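Local atomic coordinates of NikO protein (Streptomyces tendae, PDB entry 4FQD), a protein that is an enolpyruvyl transferase essential in nikkomycin biosynthesis, related to the MurA enzymes that transfer enolpyruvyl from phosphoenolpyruvate to UDP-N-acetylglucosamine. Residues A320-F332 / A348-I360. The protein carries 4 engineered substitutions. Residues are numbered along the deposited sequence; the frame is centred on the assembly and turned at random.
Sequences AHPLTKPLRPVEF and ALLGAYAEGPTYI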
ATOM      1  N   ALA A 320      22.559  12.879   6.915  1.00  9.92           N
ATOM      2  CA  ALA A 320      21.806  11.790   7.522  1.00 12.32           C
ATOM      3  C   ALA A 320      22.318  11.488   8.926  1.00 11.98           C
ATOM      4  O   ALA A 320      23.504  11.222   9.121  1.00 12.17           O
ATOM      5  CB  ALA A 320      21.873  10.548   6.650  1.00 12.42           C
ATOM      6  N   HIS A 321      21.416  11.532   9.901  1.00 11.22           N
ATOM      7  CA  HIS A 321      21.782  11.327  11.298  1.00 18.47           C
ATOM      8  C   HIS A 321      21.601   9.876  11.728  1.00 16.89           C
ATOM      9  O   HIS A 321      20.598   9.245  11.395  1.00 15.93           O
ATOM     10  CB  HIS A 321      20.960  12.243  12.207  1.00 13.82           C
ATOM     11  CG  HIS A 321      21.226  13.702  11.997  1.00 19.27           C
ATOM     12  ND1 HIS A 321      21.773  14.505  12.973  1.00 28.78           N
ATOM     13  CD2 HIS A 321      21.022  14.499  10.923  1.00 17.71           C
ATOM     14  CE1 HIS A 321      21.892  15.737  12.511  1.00 22.60           C
ATOM     15  NE2 HIS A 321      21.444  15.760  11.267  1.00 21.31           N
ATOM     16  N   PRO A 322      22.580   9.343  12.473  1.00 15.48           N
ATOM     17  CA  PRO A 322      22.503   7.992  13.035  1.00 17.27           C
ATOM     18  C   PRO A 322      21.322   7.851  13.990  1.00 15.17           C
ATOM     19  O   PRO A 322      20.757   8.856  14.424  1.00 13.53           O
ATOM     20  CB  PRO A 322      23.817   7.862  13.810  1.00 16.41           C
ATOM     21  CG  PRO A 322      24.740   8.829  13.154  1.00 19.82           C
ATOM     22  CD  PRO A 322      23.875   9.984  12.756  1.00 18.18           C
ATOM     23  N   LEU A 323      20.961   6.613  14.309  1.00 14.72           N
ATOM     24  CA  LEU A 323      19.845   6.344  15.210  1.00 16.13           C
ATOM     25  C   LEU A 323      20.065   6.930  16.600  1.00 18.67           C
ATOM     26  O   LEU A 323      21.153   6.826  17.167  1.00 20.34           O
ATOM     27  CB  LEU A 323      19.599   4.837  15.319  1.00 16.62           C
ATOM     28  CG  LEU A 323      18.991   4.154  14.095  1.00 15.24           C
ATOM     29  CD1 LEU A 323      18.841   2.662  14.340  1.00 15.70           C
ATOM     30  CD2 LEU A 323      17.650   4.782  13.758  1.00 13.43           C
ATOM     31  N   THR A 324      19.023   7.551  17.139  1.00 18.88           N
ATOM     32  CA  THR A 324      19.042   8.044  18.509  1.00 29.65           C
ATOM     33  C   THR A 324      18.015   7.267  19.321  1.00 28.04           C
ATOM     34  O   THR A 324      18.018   7.297  20.551  1.00 33.92           O
ATOM     35  CB  THR A 324      18.720   9.547  18.578  1.00 23.72           C
ATOM     36  OG1 THR A 324      17.459   9.795  17.943  1.00 23.75           O
ATOM     37  CG2 THR A 324      19.799  10.355  17.877  1.00 18.65           C
ATOM     38  N   LYS A 325      17.139   6.568  18.606  1.00 25.31           N
ATOM     39  CA  LYS A 325      16.097   5.750  19.207  1.00 29.84           C
ATOM     40  C   LYS A 325      15.517   4.850  18.119  1.00 22.89           C
ATOM     41  O   LYS A 325      15.739   5.101  16.934  1.00 19.30           O
ATOM     42  CB  LYS A 325      15.009   6.639  19.821  1.00 28.47           C
ATOM     43  CG  LYS A 325      14.262   7.501  18.822  1.00 22.82           C
ATOM     44  CD  LYS A 325      13.234   8.371  19.527  1.00 22.30           C
ATOM     45  CE  LYS A 325      12.368   9.122  18.531  1.00 34.67           C
ATOM     46  NZ  LYS A 325      13.169  10.019  17.654  1.00 32.71           N
ATOM     47  N   PRO A 326      14.795   3.785  18.510  1.00 17.75           N
ATOM     48  CA  PRO A 326      14.161   2.908  17.519  1.00 18.10           C
ATOM     49  C   PRO A 326      13.244   3.664  16.557  1.00 19.19           C
ATOM     50  O   PRO A 326      12.647   4.674  16.931  1.00 15.72           O
ATOM     51  CB  PRO A 326      13.339   1.951  18.383  1.00 22.40           C
ATOM     52  CG  PRO A 326      14.096   1.875  19.659  1.00 25.44           C
ATOM     53  CD  PRO A 326      14.663   3.248  19.878  1.00 21.03           C
ATOM     54  N   LEU A 327      13.148   3.175  15.325  1.00 15.30           N
ATOM     55  CA  LEU A 327      12.315   3.809  14.312  1.00 14.39           C
ATOM     56  C   LEU A 327      10.858   3.371  14.424  1.00 14.91           C
ATOM     57  O   LEU A 327      10.517   2.502  15.228  1.00 13.77           O
ATOM     58  CB  LEU A 327      12.846   3.497  12.912  1.00 11.90           C
ATOM     59  CG  LEU A 327      14.228   4.056  12.567  1.00 19.14           C
ATOM     60  CD1 LEU A 327      14.641   3.639  11.165  1.00  9.16           C
ATOM     61  CD2 LEU A 327      14.243   5.571  12.708  1.00 16.32           C
ATOM     62  N   ARG A 328      10.003   3.987  13.616  1.00 13.78           N
ATOM     63  CA  ARG A 328       8.595   3.617  13.559  1.00 17.79           C
ATOM     64  C   ARG A 328       8.294   2.861  12.269  1.00 15.87           C
ATOM     65  O   ARG A 328       8.815   3.205  11.208  1.00 11.24           O
ATOM     66  CB  ARG A 328       7.706   4.857  13.668  1.00 16.72           C
ATOM     67  CG  ARG A 328       7.529   5.369  15.089  1.00 23.30           C
ATOM     68  CD  ARG A 328       7.999   6.806  15.224  1.00 37.27           C
ATOM     69  NE  ARG A 328       7.424   7.669  14.196  1.00 46.63           N
ATOM     70  CZ  ARG A 328       7.670   8.971  14.093  1.00 40.83           C
ATOM     71  NH1 ARG A 328       7.106   9.680  13.124  1.00 35.63           N
ATOM     72  NH2 ARG A 328       8.480   9.565  14.958  1.00 41.50           N
ATOM     73  N   PRO A 329       7.452   1.822  12.360  1.00 17.87           N
ATOM     74  CA  PRO A 329       7.104   1.003  11.195  1.00  9.78           C
ATOM     75  C   PRO A 329       6.187   1.746  10.230  1.00 14.10           C
ATOM     76  O   PRO A 329       5.455   2.648  10.638  1.00 12.55           O
ATOM     77  CB  PRO A 329       6.365  -0.183  11.817  1.00 11.25           C
ATOM     78  CG  PRO A 329       5.771   0.368  13.064  1.00 13.35           C
ATOM     79  CD  PRO A 329       6.770   1.362  13.583  1.00 11.60           C
ATOM     80  N   VAL A 330       6.236   1.364   8.959  1.00 15.80           N
ATOM     81  CA  VAL A 330       5.401   1.978   7.934  1.00 13.18           C
ATOM     82  C   VAL A 330       4.852   0.931   6.974  1.00 13.34           C
ATOM     83  O   VAL A 330       5.443  -0.135   6.798  1.00 11.76           O
ATOM     84  CB  VAL A 330       6.190   3.017   7.109  1.00 12.67           C
ATOM     85  CG1 VAL A 330       6.466   4.268   7.932  1.00 12.63           C
ATOM     86  CG2 VAL A 330       7.484   2.409   6.591  1.00 10.36           C
ATOM     87  N   GLU A 331       3.712   1.234   6.363  1.00 12.96           N
ATOM     88  CA  GLU A 331       3.208   0.427   5.260  1.00 14.84           C
ATOM     89  C   GLU A 331       3.061   1.314   4.028  1.00 14.61           C
ATOM     90  O   GLU A 331       2.541   2.428   4.110  1.00 15.96           O
ATOM     91  CB  GLU A 331       1.895  -0.283   5.625  1.00 11.47           C
ATOM     92  CG  GLU A 331       0.647   0.587   5.646  1.00 16.91           C
ATOM     93  CD  GLU A 331      -0.041   0.677   4.291  1.00 20.23           C
ATOM     94  OE1 GLU A 331      -1.028   1.432   4.180  1.00 19.71           O
ATOM     95  OE2 GLU A 331       0.401  -0.005   3.340  1.00 15.83           O
ATOM     96  N   PHE A 332       3.541   0.827   2.891  1.00 11.85           N
ATOM     97  CA  PHE A 332       3.514   1.616   1.668  1.00 12.13           C
ATOM     98  C   PHE A 332       3.598   0.737   0.430  1.00  9.99           C
ATOM     99  O   PHE A 332       3.799  -0.474   0.521  1.00 10.34           O
ATOM    100  CB  PHE A 332       4.658   2.633   1.659  1.00  9.85           C
ATOM    101  CG  PHE A 332       6.023   2.011   1.589  1.00  9.61           C
ATOM    102  CD1 PHE A 332       6.672   1.602   2.742  1.00  8.01           C
ATOM    103  CD2 PHE A 332       6.659   1.837   0.370  1.00  7.38           C
ATOM    104  CE1 PHE A 332       7.928   1.028   2.681  1.00  8.22           C
ATOM    105  CE2 PHE A 332       7.913   1.264   0.302  1.00  9.31           C
ATOM    106  CZ  PHE A 332       8.549   0.859   1.461  1.00 11.98           C
ATOM    107  N   ALA A 348      13.447  -1.550   3.673  1.00 11.53           N
ATOM    108  CA  ALA A 348      13.210  -2.814   4.358  1.00 10.48           C
ATOM    109  C   ALA A 348      14.238  -3.013   5.463  1.00 12.11           C
ATOM    110  O   ALA A 348      13.912  -3.490   6.549  1.00 15.09           O
ATOM    111  CB  ALA A 348      13.257  -3.969   3.373  1.00  9.19           C
ATOM    112  N   LEU A 349      15.483  -2.645   5.178  1.00  8.32           N
ATOM    113  CA  LEU A 349      16.556  -2.754   6.158  1.00 12.86           C
ATOM    114  C   LEU A 349      16.324  -1.792   7.319  1.00 13.32           C
ATOM    115  O   LEU A 349      16.572  -2.132   8.476  1.00 14.32           O
ATOM    116  CB  LEU A 349      17.911  -2.478   5.503  1.00 10.89           C
ATOM    117  CG  LEU A 349      19.138  -2.548   6.415  1.00  9.62           C
ATOM    118  CD1 LEU A 349      19.197  -3.886   7.138  1.00  6.81           C
ATOM    119  CD2 LEU A 349      20.409  -2.310   5.617  1.00  8.53           C
ATOM    120  N   LEU A 350      15.847  -0.592   7.001  1.00 12.10           N
ATOM    121  CA  LEU A 350      15.511   0.393   8.021  1.00 11.69           C
ATOM    122  C   LEU A 350      14.350  -0.097   8.879  1.00 11.85           C
ATOM    123  O   LEU A 350      14.271   0.213  10.068  1.00 11.92           O
ATOM    124  CB  LEU A 350      15.154   1.734   7.378  1.00 10.50           C
ATOM    125  CG  LEU A 350      16.299   2.525   6.745  1.00 12.98           C
ATOM    126  CD1 LEU A 350      15.761   3.719   5.972  1.00 12.31           C
ATOM    127  CD2 LEU A 350      17.284   2.979   7.810  1.00 10.94           C
ATOM    128  N   GLY A 351      13.454  -0.865   8.267  1.00  9.51           N
ATOM    129  CA  GLY A 351      12.306  -1.411   8.966  1.00  9.30           C
ATOM    130  C   GLY A 351      12.695  -2.422  10.028  1.00 13.37           C
ATOM    131  O   GLY A 351      11.955  -2.646  10.986  1.00 11.56           O
ATOM    132  N   ALA A 352      13.865  -3.032   9.859  1.00 11.21           N
ATOM    133  CA  ALA A 352      14.374  -4.001  10.823  1.00 13.28           C
ATOM    134  C   ALA A 352      14.746  -3.323  12.137  1.00 12.44           C
ATOM    135  O   ALA A 352      14.895  -3.980  13.167  1.00  9.14           O
ATOM    136  CB  ALA A 352      15.571  -4.742  10.249  1.00 11.00           C
ATOM    137  N   TYR A 353      14.896  -2.003  12.092  1.00 10.79           N
ATOM    138  CA  TYR A 353      15.239  -1.224  13.275  1.00 10.32           C
ATOM    139  C   TYR A 353      14.021  -0.489  13.822  1.00 12.71           C
ATOM    140  O   TYR A 353      14.114   0.233  14.815  1.00 15.33           O
ATOM    141  CB  TYR A 353      16.357  -0.232  12.954  1.00 10.45           C
ATOM    142  CG  TYR A 353      17.695  -0.883  12.686  1.00 10.37           C
ATOM    143  CD1 TYR A 353      17.974  -1.463  11.455  1.00  8.88           C
ATOM    144  CD2 TYR A 353      18.682  -0.912  13.662  1.00 10.16           C
ATOM    145  CE1 TYR A 353      19.196  -2.059  11.206  1.00 13.06           C
ATOM    146  CE2 TYR A 353      19.908  -1.503  13.423  1.00 13.27           C
ATOM    147  CZ  TYR A 353      20.160  -2.075  12.193  1.00 14.70           C
ATOM    148  OH  TYR A 353      21.378  -2.665  11.949  1.00 13.50           O
ATOM    149  N   ALA A 354      12.878  -0.676  13.169  1.00 11.45           N
ATOM    150  CA  ALA A 354      11.633  -0.070  13.619  1.00 11.85           C
ATOM    151  C   ALA A 354      10.914  -0.993  14.595  1.00 12.79           C
ATOM    152  O   ALA A 354      11.077  -2.210  14.541  1.00 13.89           O
ATOM    153  CB  ALA A 354      10.737   0.245  12.431  1.00 12.04           C
ATOM    154  N   GLU A 355      10.123  -0.411  15.489  1.00 18.24           N
ATOM    155  CA  GLU A 355       9.370  -1.197  16.461  1.00 17.50           C
ATOM    156  C   GLU A 355       7.968  -1.526  15.958  1.00 16.71           C
ATOM    157  O   GLU A 355       7.014  -0.790  16.210  1.00 14.99           O
ATOM    158  CB  GLU A 355       9.305  -0.479  17.809  1.00 13.32           C
ATOM    159  CG  GLU A 355      10.623  -0.490  18.562  1.00 32.95           C
ATOM    160  CD  GLU A 355      10.500   0.056  19.970  1.00 43.10           C
ATOM    161  OE1 GLU A 355       9.482   0.718  20.267  1.00 44.97           O
ATOM    162  OE2 GLU A 355      11.420  -0.181  20.781  1.00 35.08           O
ATOM    163  N   GLY A 356       7.856  -2.643  15.246  1.00 13.98           N
ATOM    164  CA  GLY A 356       6.591  -3.060  14.677  1.00 13.41           C
ATOM    165  C   GLY A 356       6.763  -3.618  13.278  1.00 14.84           C
ATOM    166  O   GLY A 356       7.882  -3.695  12.771  1.00 13.55           O
ATOM    167  N   PRO A 357       5.650  -4.013  12.646  1.00 16.00           N
ATOM    168  CA  PRO A 357       5.668  -4.605  11.306  1.00 10.12           C
ATOM    169  C   PRO A 357       5.750  -3.548  10.210  1.00  9.58           C
ATOM    170  O   PRO A 357       4.971  -2.595  10.215  1.00 13.23           O
ATOM    171  CB  PRO A 357       4.311  -5.322  11.217  1.00  9.52           C
ATOM    172  CG  PRO A 357       3.681  -5.202  12.588  1.00 11.98           C
ATOM    173  CD  PRO A 357       4.296  -4.006  13.220  1.00  9.34           C
ATOM    174  N   THR A 358       6.688  -3.718   9.284  1.00  8.03           N
ATOM    175  CA  THR A 358       6.757  -2.866   8.104  1.00  9.29           C
ATOM    176  C   THR A 358       6.240  -3.630   6.891  1.00 10.13           C
ATOM    177  O   THR A 358       6.748  -4.701   6.561  1.00 10.71           O
ATOM    178  CB  THR A 358       8.191  -2.374   7.831  1.00 10.59           C
ATOM    179  OG1 THR A 358       8.537  -1.356   8.779  1.00 11.19           O
ATOM    180  CG2 THR A 358       8.299  -1.797   6.427  1.00  8.69           C
ATOM    181  N   TYR A 359       5.223  -3.080   6.236  1.00 10.32           N
ATOM    182  CA  TYR A 359       4.612  -3.733   5.086  1.00  8.60           C
ATOM    183  C   TYR A 359       5.030  -3.056   3.788  1.00 12.31           C
ATOM    184  O   TYR A 359       4.794  -1.864   3.593  1.00 14.72           O
ATOM    185  CB  TYR A 359       3.088  -3.731   5.215  1.00  9.94           C
ATOM    186  CG  TYR A 359       2.582  -4.376   6.485  1.00 10.95           C
ATOM    187  CD1 TYR A 359       2.421  -3.632   7.648  1.00  9.40           C
ATOM    188  CD2 TYR A 359       2.264  -5.727   6.522  1.00 13.11           C
ATOM    189  CE1 TYR A 359       1.958  -4.216   8.811  1.00 12.40           C
ATOM    190  CE2 TYR A 359       1.800  -6.321   7.681  1.00 11.90           C
ATOM    191  CZ  TYR A 359       1.649  -5.560   8.822  1.00 14.14           C
ATOM    192  OH  TYR A 359       1.187  -6.146   9.979  1.00 15.70           O
ATOM    193  N   ILE A 360       5.654  -3.823   2.902  1.00  9.24           N
ATOM    194  CA  ILE A 360       6.132  -3.290   1.633  1.00  9.70           C
ATOM    195  C   ILE A 360       5.471  -3.994   0.454  1.00 12.49           C
ATOM    196  O   ILE A 360       5.576  -5.212   0.308  1.00 11.75           O
ATOM    197  CB  ILE A 360       7.660  -3.424   1.509  1.00 14.76           C
ATOM    198  CG1 ILE A 360       8.354  -2.677   2.652  1.00 11.37           C
ATOM    199  CG2 ILE A 360       8.131  -2.910   0.156  1.00 10.09           C
ATOM    200  CD1 ILE A 360       9.862  -2.787   2.632  1.00  9.12           C
TER
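Phe332 meets Ile360 because its chi1 of 66° sets CG between the backbone N and the carbonyl carbon. The ring then lies alongside the Ile360 side chain, and both point the same way. Phe332 CE1 comes to 3.7 Å from Ile360 CG1, and CZ also touches both branches of the isoleucine. Leu303 of helix 298-307 packs against this phenylalanine too. The opposite face of the sheet carries Glu331 and Tyr359, which touch through their CB atoms. The Glu331 chain bends at chi2, and its OE1 accepts a hydrogen bond from the backbone N of Thr333 of the second subunit.

The two strands run parallel here. The backbone of Tyr359 is held at both ends: its N donates to Val330 O at 3.0 Å, and its O accepts from Phe332 N at 3.1 Å. The second bond is the straighter at the hydrogen, 159° against 142°. Thr358 turns CG2 onto Val330 O.

Further back, Pro329 lies against the 355-357 backbone, with its CB 3.2 Å from Pro357 O. A separate bridge joins Leu327 to Ala354. Leu327 N donates to Tyr353 O at 3.1 Å, and Leu327 O accepts from Glu355 N at 3.0 Å. That last donor sits above the carbonyl plane. Leu327 CD1 reaches Leu350 O, while its CB rests on Ala354 CB. At the outer end, Leu323 crosses Tyr353 at about a right angle and puts CD1 3.6 Å from ring atom CD2. Pro326 sets ring atoms CB and CG against the extended Glu355 side chain.

Strand 331-334, helix 344-351 and strand 356-362 thus form a beta-alpha-beta unit, with its two parallel strands paired directly, as in the inverse alpha/beta barrel of the EPSP synthase family.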